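Local coordinates for protein sialyltransferase 0160 (Photobacterium damselae, PDB 4R84) that probably transfers sialic acid from its CMP-activated donor to the galactose end of acceptor glycans, as a GT-B sialyltransferase that binds a fluorinated CMP-sialic acid analogue, at residues Y46-I51 with T109-L113; A117-Y123 with R196-Y202; Q149-K155 with N168-L174. All blocks are in the same frame, centred on the assembly; numbering follows the deposited sequence.

Contact 1 of 3, residues Y46-I51 with T109-L113; sequences YQLTPI and TNTTL
With CG anti to the backbone N (chi1 -175°), the ring of Tyr-46 swings out to meet Leu-113, whose CG lies beside its own backbone N and carries CD2 over one face of that ring. CD2 sits 3.8 Å from the centroid of the Tyr-46 ring, 12° off the ring normal, which is the geometry of a CH-pi contact. CD1 of Leu-113 and CD2 of Leu-48 meet tip to tip at 4.0 Å. The same CD2 of Leu-48 also lies 3.6 Å from CG2 of Thr-111. The strand axes come no closer than 9.7 Å and run at 157°, so side chains fill the space between two separate layers, as in the beta sandwich of a PKD-like, immunoglobulin-type domain: 46-48 pairs with strand 81-84, whereas 109-113 belongs to the other sheet. Phe-83 and Phe-96 extend this apolar interior. Past the end of strand 46-48 the chain closes on the second layer, and Ile-51 N donates to OG1 of Thr-109 at 2.9 Å in an almost straight bond. One water links the two segments, accepting from Thr-49 N at 3.1 Å and donating to OG1 of Thr-111 at 2.8 Å; this hydroxyl is also bonded to Asn-36 OD1.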
loop_
_atom_site.group_PDB
_atom_site.type_symbol
_atom_site.label_atom_id
_atom_site.label_comp_id
_atom_site.label_asym_id
_atom_site.label_seq_id
_atom_site.Cartn_x
_atom_site.Cartn_y
_atom_site.Cartn_z
ATOM N N TYR A 46 -6.554 19.806 23.552
ATOM C CA TYR A 46 -5.809 20.731 22.714
ATOM C C TYR A 46 -5.544 21.996 23.527
ATOM O O TYR A 46 -6.456 22.501 24.174
ATOM C CB TYR A 46 -6.583 21.046 21.434
ATOM C CG TYR A 46 -5.822 21.906 20.450
ATOM C CD1 TYR A 46 -5.794 23.297 20.585
ATOM C CD2 TYR A 46 -5.142 21.335 19.377
ATOM C CE1 TYR A 46 -5.092 24.087 19.682
ATOM C CE2 TYR A 46 -4.445 22.117 18.476
ATOM C CZ TYR A 46 -4.423 23.486 18.628
ATOM O OH TYR A 46 -3.726 24.252 17.717
ATOM N N GLN A 47 -4.308 22.490 23.535
ATOM C CA GLN A 47 -4.012 23.707 24.302
ATOM C C GLN A 47 -4.204 24.966 23.466
ATOM O O GLN A 47 -3.447 25.213 22.528
ATOM C CB GLN A 47 -2.583 23.707 24.848
ATOM C CG GLN A 47 -2.340 24.896 25.791
ATOM C CD GLN A 47 -0.884 25.083 26.184
ATOM O OE1 GLN A 47 0.008 25.079 25.337
ATOM N NE2 GLN A 47 -0.641 25.260 27.474
ATOM N N LEU A 48 -5.209 25.767 23.801
ATOM C CA LEU A 48 -5.350 27.057 23.136
ATOM C C LEU A 48 -4.305 28.034 23.680
ATOM O O LEU A 48 -4.133 28.184 24.899
ATOM C CB LEU A 48 -6.767 27.608 23.302
ATOM C CG LEU A 48 -7.783 26.872 22.421
ATOM C CD1 LEU A 48 -9.189 27.063 22.937
ATOM C CD2 LEU A 48 -7.686 27.273 20.954
ATOM N N THR A 49 -3.624 28.715 22.764
ATOM C CA THR A 49 -2.523 29.597 23.130
ATOM C C THR A 49 -2.322 30.616 22.010
ATOM O O THR A 49 -2.658 30.345 20.855
ATOM C CB THR A 49 -1.222 28.796 23.368
ATOM O OG1 THR A 49 -0.223 29.633 23.957
ATOM C CG2 THR A 49 -0.703 28.219 22.062
ATOM N N PRO A 50 -1.810 31.810 22.345
ATOM C CA PRO A 50 -1.512 32.740 21.252
ATOM C C PRO A 50 -0.419 32.205 20.341
ATOM O O PRO A 50 0.504 31.546 20.814
ATOM C CB PRO A 50 -1.045 34.007 21.984
ATOM C CG PRO A 50 -1.654 33.890 23.373
ATOM C CD PRO A 50 -1.621 32.423 23.672
ATOM N N ILE A 51 -0.542 32.469 19.046
ATOM C CA ILE A 51 0.454 32.059 18.069
ATOM C C ILE A 51 1.501 33.149 17.856
ATOM O O ILE A 51 1.158 34.266 17.467
ATOM C CB ILE A 51 -0.189 31.714 16.716
ATOM C CG1 ILE A 51 -1.162 30.549 16.877
ATOM C CG2 ILE A 51 0.888 31.395 15.686
ATOM C CD1 ILE A 51 -0.599 29.406 17.695
ATOM N N THR A 109 -5.019 36.053 17.670
ATOM C CA THR A 109 -4.934 34.659 17.256
ATOM C C THR A 109 -6.335 34.100 17.080
ATOM O O THR A 109 -7.164 34.173 17.999
ATOM C CB THR A 109 -4.171 33.790 18.284
ATOM O OG1 THR A 109 -2.766 34.058 18.202
ATOM C CG2 THR A 109 -4.421 32.295 18.034
ATOM N N ASN A 110 -6.598 33.530 15.905
ATOM C CA ASN A 110 -7.864 32.875 15.651
ATOM C C ASN A 110 -7.632 31.379 15.463
ATOM O O ASN A 110 -6.912 30.973 14.571
ATOM C CB ASN A 110 -8.550 33.468 14.422
ATOM C CG ASN A 110 -8.768 34.966 14.538
ATOM O OD1 ASN A 110 -9.328 35.449 15.523
ATOM N ND2 ASN A 110 -8.311 35.707 13.537
ATOM N N THR A 111 -8.200 30.573 16.347
ATOM C CA THR A 111 -8.018 29.142 16.263
ATOM C C THR A 111 -9.354 28.449 16.093
ATOM O O THR A 111 -10.273 28.669 16.868
ATOM C CB THR A 111 -7.310 28.594 17.508
ATOM O OG1 THR A 111 -5.991 29.152 17.591
ATOM C CG2 THR A 111 -7.229 27.069 17.438
ATOM N N THR A 112 -9.462 27.607 15.077
ATOM C CA THR A 112 -10.686 26.857 14.865
ATOM C C THR A 112 -10.433 25.394 15.144
ATOM O O THR A 112 -9.595 24.781 14.493
ATOM C CB THR A 112 -11.198 27.019 13.446
ATOM O OG1 THR A 112 -11.370 28.413 13.188
ATOM C CG2 THR A 112 -12.515 26.281 13.263
ATOM N N LEU A 113 -11.131 24.857 16.137
ATOM C CA LEU A 113 -10.990 23.461 16.498
ATOM C C LEU A 113 -12.209 22.687 16.027
ATOM O O LEU A 113 -13.340 23.061 16.343
ATOM C CB LEU A 113 -10.835 23.306 18.017
ATOM C CG LEU A 113 -9.640 24.065 18.594
ATOM C CD1 LEU A 113 -9.523 23.857 20.125
ATOM C CD2 LEU A 113 -8.357 23.662 17.843
HETATM O O HOH W 1 -4.303 28.514 19.775
#

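Contact 2 of 3, residues A117-Y123 with R196-Y202; sequences APTLEVY and RLNIEFY
Tyr-123 and Tyr-202 lie side by side as an offset stack, ring centroids 4.3 Å apart and planes at 10°, with CE2 of Tyr-123 over the rim of the Tyr-202 ring, 3.4 Å from its CG. Their hydroxyls donate to glutamates two residues back, Tyr-123 to OE1 of Glu-121 and Tyr-202 to OE1 of Glu-200, tying down the far ends of the rings, while the face-to-face stacking restrains their turn. The two carboxylates point the same way, OE2 of Glu-121 and OE1 of Glu-200 being 4.3 Å apart. A water donates to both, weakly to Glu-121, and the salt bridge of Glu-121 to Arg-150 probably eases the remaining repulsion. Farther along this face, CG2 of Thr-119 packs 3.8 Å from CD of Glu-200. On the other face the bumps are apolar. Val-122 sets CB against CD1 of Phe-201 at 3.8 Å, while its CG2, beside the backbone N, meets CG2 of Ile-199; Ile-215 covers Val-122 and Phe-201. CD1 of Leu-197 nestles between CG of Pro-118 and CB of Leu-120, 4.0 Å from the latter. At the strand entry, CB of Ala-117 sits over the centre of the Arg-196 guanidinium, whose NH2 and NH1 form salt bridges with Glu-42 and Asp-91. Five backbone hydrogen bonds, the last from Tyr-202 N to Val-122 O at 2.9 Å, join the strands at 21°, as in a parallel Rossmann-like sheet flanked by helices, here 129-144 on the tyrosine face and 213-219 on the valine face.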
loop_
_atom_site.group_PDB
_atom_site.type_symbol
_atom_site.label_atom_id
_atom_site.label_comp_id
_atom_site.label_asym_id
_atom_site.label_seq_id
_atom_site.Cartn_x
_atom_site.Cartn_y
_atom_site.Cartn_z
ATOM N N ALA A 117 -14.550 12.351 15.405
ATOM C CA ALA A 117 -14.548 10.990 15.902
ATOM C C ALA A 117 -13.137 10.426 15.829
ATOM O O ALA A 117 -12.354 10.802 14.959
ATOM C CB ALA A 117 -15.506 10.129 15.080
ATOM N N PRO A 118 -12.806 9.498 16.727
ATOM C CA PRO A 118 -11.527 8.812 16.545
ATOM C C PRO A 118 -11.552 7.980 15.265
ATOM O O PRO A 118 -12.636 7.621 14.791
ATOM C CB PRO A 118 -11.429 7.905 17.768
ATOM C CG PRO A 118 -12.872 7.670 18.172
ATOM C CD PRO A 118 -13.554 8.996 17.892
ATOM N N THR A 119 -10.368 7.686 14.741
ATOM C CA THR A 119 -10.222 6.896 13.513
ATOM C C THR A 119 -9.422 5.655 13.825
ATOM O O THR A 119 -8.354 5.739 14.470
ATOM C CB THR A 119 -9.525 7.703 12.393
ATOM O OG1 THR A 119 -10.318 8.849 12.066
ATOM C CG2 THR A 119 -9.338 6.840 11.122
ATOM N N LEU A 120 -9.951 4.507 13.393
ATOM C CA LEU A 120 -9.234 3.244 13.464
ATOM C C LEU A 120 -8.824 2.880 12.044
ATOM O O LEU A 120 -9.682 2.797 11.165
ATOM C CB LEU A 120 -10.100 2.139 14.076
ATOM C CG LEU A 120 -9.491 0.740 14.061
ATOM C CD1 LEU A 120 -8.301 0.664 15.022
ATOM C CD2 LEU A 120 -10.536 -0.311 14.380
ATOM N N GLU A 121 -7.524 2.683 11.830
ATOM C CA GLU A 121 -7.013 2.266 10.527
ATOM C C GLU A 121 -6.807 0.758 10.544
ATOM O O GLU A 121 -6.133 0.239 11.431
ATOM C CB GLU A 121 -5.700 2.981 10.196
ATOM C CG GLU A 121 -5.772 4.507 10.256
ATOM C CD GLU A 121 -4.402 5.146 10.156
ATOM O OE1 GLU A 121 -3.442 4.465 9.700
ATOM O OE2 GLU A 121 -4.282 6.333 10.535
ATOM N N VAL A 122 -7.371 0.059 9.552
ATOM C CA VAL A 122 -7.314 -1.413 9.545
ATOM C C VAL A 122 -6.613 -1.867 8.280
ATOM O O VAL A 122 -7.030 -1.496 7.192
ATOM C CB VAL A 122 -8.724 -2.018 9.626
ATOM C CG1 VAL A 122 -8.688 -3.566 9.606
ATOM C CG2 VAL A 122 -9.408 -1.535 10.916
ATOM N N TYR A 123 -5.548 -2.659 8.447
ATOM C CA TYR A 123 -4.681 -3.079 7.345
ATOM C C TYR A 123 -4.688 -4.590 7.223
ATOM O O TYR A 123 -4.431 -5.276 8.195
ATOM C CB TYR A 123 -3.248 -2.580 7.585
ATOM C CG TYR A 123 -3.133 -1.081 7.607
ATOM C CD1 TYR A 123 -3.400 -0.348 8.778
ATOM C CD2 TYR A 123 -2.776 -0.397 6.476
ATOM C CE1 TYR A 123 -3.296 1.044 8.784
ATOM C CE2 TYR A 123 -2.665 0.974 6.462
ATOM C CZ TYR A 123 -2.946 1.692 7.623
ATOM O OH TYR A 123 -2.829 3.059 7.598
ATOM N N ARG A 196 -18.089 7.462 19.091
ATOM C CA ARG A 196 -18.234 7.407 17.632
ATOM C C ARG A 196 -16.950 6.839 17.053
ATOM O O ARG A 196 -15.909 6.942 17.687
ATOM C CB ARG A 196 -18.500 8.804 17.042
ATOM C CG ARG A 196 -19.847 9.411 17.334
ATOM C CD ARG A 196 -20.032 10.690 16.528
ATOM N NE ARG A 196 -19.121 11.765 16.930
ATOM C CZ ARG A 196 -18.508 12.590 16.077
ATOM N NH1 ARG A 196 -18.662 12.428 14.767
ATOM N NH2 ARG A 196 -17.702 13.552 16.528
ATOM N N LEU A 197 -17.003 6.252 15.860
ATOM C CA LEU A 197 -15.783 5.728 15.255
ATOM C C LEU A 197 -15.811 5.802 13.730
ATOM O O LEU A 197 -16.804 5.431 13.114
ATOM C CB LEU A 197 -15.555 4.272 15.698
ATOM C CG LEU A 197 -14.292 3.614 15.119
ATOM C CD1 LEU A 197 -13.047 4.290 15.712
ATOM C CD2 LEU A 197 -14.308 2.107 15.392
ATOM N N ASN A 198 -14.720 6.301 13.144
ATOM C CA ASN A 198 -14.462 6.158 11.717
ATOM C C ASN A 198 -13.474 5.024 11.497
ATOM O O ASN A 198 -12.450 4.938 12.176
ATOM C CB ASN A 198 -13.892 7.443 11.118
ATOM C CG ASN A 198 -14.920 8.548 11.031
ATOM O OD1 ASN A 198 -16.091 8.304 10.741
ATOM N ND2 ASN A 198 -14.491 9.767 11.304
ATOM N N ILE A 199 -13.772 4.165 10.533
ATOM C CA ILE A 199 -12.838 3.109 10.180
ATOM C C ILE A 199 -12.340 3.326 8.765
ATOM O O ILE A 199 -13.133 3.565 7.856
ATOM C CB ILE A 199 -13.481 1.708 10.295
ATOM C CG1 ILE A 199 -13.909 1.422 11.738
ATOM C CG2 ILE A 199 -12.524 0.629 9.765
ATOM C CD1 ILE A 199 -14.721 0.147 11.892
ATOM N N GLU A 200 -11.019 3.297 8.601
ATOM C CA GLU A 200 -10.386 3.321 7.282
ATOM C C GLU A 200 -9.839 1.938 6.980
ATOM O O GLU A 200 -9.110 1.384 7.804
ATOM C CB GLU A 200 -9.253 4.335 7.233
ATOM C CG GLU A 200 -9.694 5.790 7.276
ATOM C CD GLU A 200 -8.530 6.747 7.440
ATOM O OE1 GLU A 200 -7.361 6.304 7.500
ATOM O OE2 GLU A 200 -8.783 7.962 7.534
ATOM N N PHE A 201 -10.161 1.390 5.801
ATOM C CA PHE A 201 -9.676 0.070 5.406
ATOM C C PHE A 201 -8.571 0.184 4.369
ATOM O O PHE A 201 -8.619 1.066 3.518
ATOM C CB PHE A 201 -10.797 -0.781 4.814
ATOM C CG PHE A 201 -11.790 -1.271 5.820
ATOM C CD1 PHE A 201 -11.386 -2.050 6.902
ATOM C CD2 PHE A 201 -13.142 -1.028 5.634
ATOM C CE1 PHE A 201 -12.324 -2.529 7.815
ATOM C CE2 PHE A 201 -14.082 -1.513 6.541
ATOM C CZ PHE A 201 -13.665 -2.269 7.628
ATOM N N TYR A 202 -7.586 -0.706 4.463
ATOM C CA TYR A 202 -6.501 -0.800 3.486
ATOM C C TYR A 202 -6.265 -2.257 3.198
ATOM O O TYR A 202 -5.900 -3.006 4.106
ATOM C CB TYR A 202 -5.210 -0.178 4.025
ATOM C CG TYR A 202 -5.350 1.257 4.470
ATOM C CD1 TYR A 202 -5.910 1.574 5.709
ATOM C CD2 TYR A 202 -4.901 2.294 3.663
ATOM C CE1 TYR A 202 -6.037 2.895 6.125
ATOM C CE2 TYR A 202 -5.016 3.626 4.075
ATOM C CZ TYR A 202 -5.594 3.910 5.302
ATOM O OH TYR A 202 -5.716 5.223 5.728
HETATM O O HOH W 2 -15.285 12.514 12.555
HETATM O O HOH W 3 -11.301 10.330 10.189
HETATM O O HOH W 4 -4.820 7.695 7.795
#

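Contact 3 of 3, residues Q149-K155 with N168-L174; sequences QRFVSWK and NIHTYPL
Strand 149-154, helix 161-166 and strand 169-175 form a beta-alpha-beta unit, and this contact is the parallel pairing of its two strands, with segment axes 34° apart. Backbone bonds alternate from Arg-150 N to Asn-168 O, at 2.9 Å, as far as Tyr-172 N to Val-152 O, at 3.0 Å. The hydroxyl of Ser-153, placed beside its backbone N (chi1 -70°), continues the link where the strand pairing ends: OG donates to Tyr-172 O at 2.7 Å, approaching from well above the carbonyl plane. Tyr-172 turns its edge toward the face of Phe-151, an edge-to-face pair with planes at 62° and CE2 of Tyr-172 3.7 Å from CG of Phe-151. Ile-187 and Ala-186 of helix 181-192 pack on Phe-151 and Tyr-172 respectively. On the reverse face CG2 of Val-152 meets CG2 of Ile-169 at 3.7 Å as the two side chains cross. Near the start, NH1 of Arg-150 and ND2 of Asn-168 both donate to one water, each at 2.8 Å, with guanidinium and amide planes nearly parallel; the NE of Arg-150 has Glu-121 as its partner. At the far end CD1 of Leu-174 rests 3.7 Å from CB of Lys-155, whose side chain is about 9 Å from the bound donor analogue. Two adjacent parallel strands connected through a helix make a beta-alpha-beta crossover, the repeating element of a GT-B glycosyltransferase domain.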
loop_
_atom_site.group_PDB
_atom_site.type_symbol
_atom_site.label_atom_id
_atom_site.label_comp_id
_atom_site.label_asym_id
_atom_site.label_seq_id
_atom_site.Cartn_x
_atom_site.Cartn_y
_atom_site.Cartn_z
ATOM N N GLN A 149 -5.261 4.768 16.115
ATOM C CA GLN A 149 -4.861 3.392 16.358
ATOM C C GLN A 149 -4.888 2.623 15.030
ATOM O O GLN A 149 -5.705 2.908 14.157
ATOM C CB GLN A 149 -5.800 2.739 17.373
ATOM C CG GLN A 149 -5.435 1.319 17.740
ATOM C CD GLN A 149 -4.077 1.222 18.389
ATOM O OE1 GLN A 149 -3.687 2.090 19.187
ATOM N NE2 GLN A 149 -3.331 0.170 18.037
ATOM N N ARG A 150 -3.978 1.664 14.893
ATOM C CA ARG A 150 -3.862 0.871 13.673
ATOM C C ARG A 150 -3.891 -0.596 14.028
ATOM O O ARG A 150 -3.178 -1.026 14.932
ATOM C CB ARG A 150 -2.564 1.195 12.921
ATOM C CG ARG A 150 -2.400 2.688 12.628
ATOM C CD ARG A 150 -1.184 3.085 11.752
ATOM N NE ARG A 150 -1.439 4.480 11.420
ATOM C CZ ARG A 150 -1.118 5.520 12.188
ATOM N NH1 ARG A 150 -0.352 5.375 13.265
ATOM N NH2 ARG A 150 -1.513 6.724 11.826
ATOM N N PHE A 151 -4.736 -1.354 13.329
ATOM C CA PHE A 151 -4.755 -2.804 13.476
ATOM C C PHE A 151 -4.169 -3.373 12.204
ATOM O O PHE A 151 -4.657 -3.042 11.134
ATOM C CB PHE A 151 -6.168 -3.336 13.672
ATOM C CG PHE A 151 -6.780 -3.003 15.015
ATOM C CD1 PHE A 151 -6.050 -2.355 15.996
ATOM C CD2 PHE A 151 -8.069 -3.412 15.303
ATOM C CE1 PHE A 151 -6.615 -2.073 17.240
ATOM C CE2 PHE A 151 -8.652 -3.122 16.563
ATOM C CZ PHE A 151 -7.912 -2.466 17.519
ATOM N N VAL A 152 -3.167 -4.243 12.317
ATOM C CA VAL A 152 -2.426 -4.697 11.131
ATOM C C VAL A 152 -2.314 -6.217 11.062
ATOM O O VAL A 152 -1.805 -6.861 11.984
ATOM C CB VAL A 152 -1.004 -4.093 11.085
ATOM C CG1 VAL A 152 -0.246 -4.625 9.847
ATOM C CG2 VAL A 152 -1.033 -2.544 11.027
ATOM N N SER A 153 -2.766 -6.774 9.938
ATOM C CA SER A 153 -2.636 -8.205 9.658
ATOM C C SER A 153 -1.978 -8.404 8.321
ATOM O O SER A 153 -2.655 -8.377 7.294
ATOM C CB SER A 153 -4.007 -8.883 9.660
ATOM O OG SER A 153 -4.516 -8.931 10.983
ATOM N N TRP A 154 -0.661 -8.597 8.350
ATOM C CA TRP A 154 0.155 -8.769 7.155
ATOM C C TRP A 154 0.853 -10.113 7.204
ATOM O O TRP A 154 1.449 -10.464 8.214
ATOM C CB TRP A 154 1.219 -7.689 7.054
ATOM C CG TRP A 154 0.756 -6.322 6.713
ATOM C CD1 TRP A 154 -0.384 -5.967 6.056
ATOM C CD2 TRP A 154 1.449 -5.114 7.022
ATOM N NE1 TRP A 154 -0.437 -4.584 5.943
ATOM C CE2 TRP A 154 0.677 -4.046 6.529
ATOM C CE3 TRP A 154 2.645 -4.828 7.698
ATOM C CZ2 TRP A 154 1.068 -2.710 6.667
ATOM C CZ3 TRP A 154 3.037 -3.499 7.832
ATOM C CH2 TRP A 154 2.247 -2.458 7.321
ATOM N N LYS A 155 0.824 -10.852 6.107
ATOM C CA LYS A 155 1.441 -12.172 6.120
ATOM C C LYS A 155 2.943 -12.119 5.868
ATOM O O LYS A 155 3.692 -12.928 6.420
ATOM C CB LYS A 155 0.759 -13.071 5.080
ATOM C CG LYS A 155 1.081 -14.555 5.256
ATOM C CD LYS A 155 0.032 -15.422 4.568
ATOM C CE LYS A 155 0.437 -16.894 4.558
ATOM N NZ LYS A 155 1.642 -17.111 3.674
ATOM N N ASN A 168 1.957 2.981 16.487
ATOM C CA ASN A 168 0.613 2.776 17.044
ATOM C C ASN A 168 -0.105 1.616 16.348
ATOM O O ASN A 168 -1.302 1.667 16.037
ATOM C CB ASN A 168 -0.203 4.069 16.941
ATOM C CG ASN A 168 0.283 5.136 17.918
ATOM O OD1 ASN A 168 1.047 4.844 18.833
ATOM N ND2 ASN A 168 -0.161 6.372 17.724
ATOM N N ILE A 169 0.664 0.560 16.128
ATOM C CA ILE A 169 0.184 -0.663 15.512
ATOM C C ILE A 169 -0.075 -1.762 16.538
ATOM O O ILE A 169 0.757 -2.016 17.415
ATOM C CB ILE A 169 1.204 -1.188 14.491
ATOM C CG1 ILE A 169 1.216 -0.319 13.231
ATOM C CG2 ILE A 169 0.889 -2.614 14.147
ATOM C CD1 ILE A 169 2.341 -0.720 12.249
ATOM N N HIS A 170 -1.238 -2.400 16.429
ATOM C CA HIS A 170 -1.504 -3.672 17.098
ATOM C C HIS A 170 -1.627 -4.725 16.012
ATOM O O HIS A 170 -2.472 -4.602 15.136
ATOM C CB HIS A 170 -2.791 -3.596 17.924
ATOM C CG HIS A 170 -2.943 -4.696 18.934
ATOM N ND1 HIS A 170 -2.619 -6.010 18.668
ATOM C CD2 HIS A 170 -3.395 -4.673 20.211
ATOM C CE1 HIS A 170 -2.861 -6.748 19.738
ATOM N NE2 HIS A 170 -3.333 -5.961 20.688
ATOM N N THR A 171 -0.798 -5.765 16.069
ATOM C CA THR A 171 -0.838 -6.799 15.049
ATOM C C THR A 171 -1.827 -7.900 15.433
ATOM O O THR A 171 -1.989 -8.232 16.620
ATOM C CB THR A 171 0.557 -7.414 14.812
ATOM O OG1 THR A 171 1.068 -7.911 16.051
ATOM C CG2 THR A 171 1.522 -6.367 14.261
ATOM N N TYR A 172 -2.495 -8.438 14.414
ATOM C CA TYR A 172 -3.413 -9.563 14.527
ATOM C C TYR A 172 -3.088 -10.590 13.469
ATOM O O TYR A 172 -2.642 -10.248 12.368
ATOM C CB TYR A 172 -4.870 -9.116 14.383
ATOM C CG TYR A 172 -5.296 -8.292 15.560
ATOM C CD1 TYR A 172 -5.722 -8.903 16.728
ATOM C CD2 TYR A 172 -5.201 -6.907 15.534
ATOM C CE1 TYR A 172 -6.088 -8.150 17.829
ATOM C CE2 TYR A 172 -5.554 -6.156 16.632
ATOM C CZ TYR A 172 -5.995 -6.778 17.770
ATOM O OH TYR A 172 -6.349 -6.015 18.864
ATOM N N PRO A 173 -3.299 -11.863 13.803
ATOM C CA PRO A 173 -3.055 -12.899 12.804
ATOM C C PRO A 173 -4.087 -12.865 11.688
ATOM O O PRO A 173 -5.174 -12.299 11.834
ATOM C CB PRO A 173 -3.172 -14.193 13.617
ATOM C CG PRO A 173 -4.133 -13.839 14.720
ATOM C CD PRO A 173 -3.795 -12.420 15.079
ATOM N N LEU A 174 -3.735 -13.470 10.566
ATOM C CA LEU A 174 -4.695 -13.802 9.533
ATOM C C LEU A 174 -5.247 -15.195 9.794
ATOM O O LEU A 174 -4.589 -16.011 10.439
ATOM C CB LEU A 174 -4.028 -13.787 8.149
ATOM C CG LEU A 174 -3.579 -12.397 7.687
ATOM C CD1 LEU A 174 -2.532 -12.577 6.583
ATOM C CD2 LEU A 174 -4.766 -11.636 7.175
HETATM O O HOH W 5 -0.584 2.657 20.132
HETATM O O HOH W 6 -1.153 7.171 15.207
#

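In the fold
Strand 106-125 ties the set together: its early part serves contact 1 in the PKD-like region, and its later part serves contact 2 in the sialyltransferase region, with centres 27 Å apart. Contact 1 closes before the others open, whereas contact 3 is nested inside the loop closed by contact 2. The centres of contacts 2 and 3 are 13 Å apart, and they meet at the Glu-121 to Arg-150 salt bridge. Strand 106-125 pairs in parallel with both 149-154 and 197-204 and lies between them in the Rossmann-like sheet. Nearest atoms of contacts 1 and 3 are about 16 Å apart. Strand 106-125, interrupted by a bulge or short loop, runs from the N-terminal sandwich into the glycosyltransferase body.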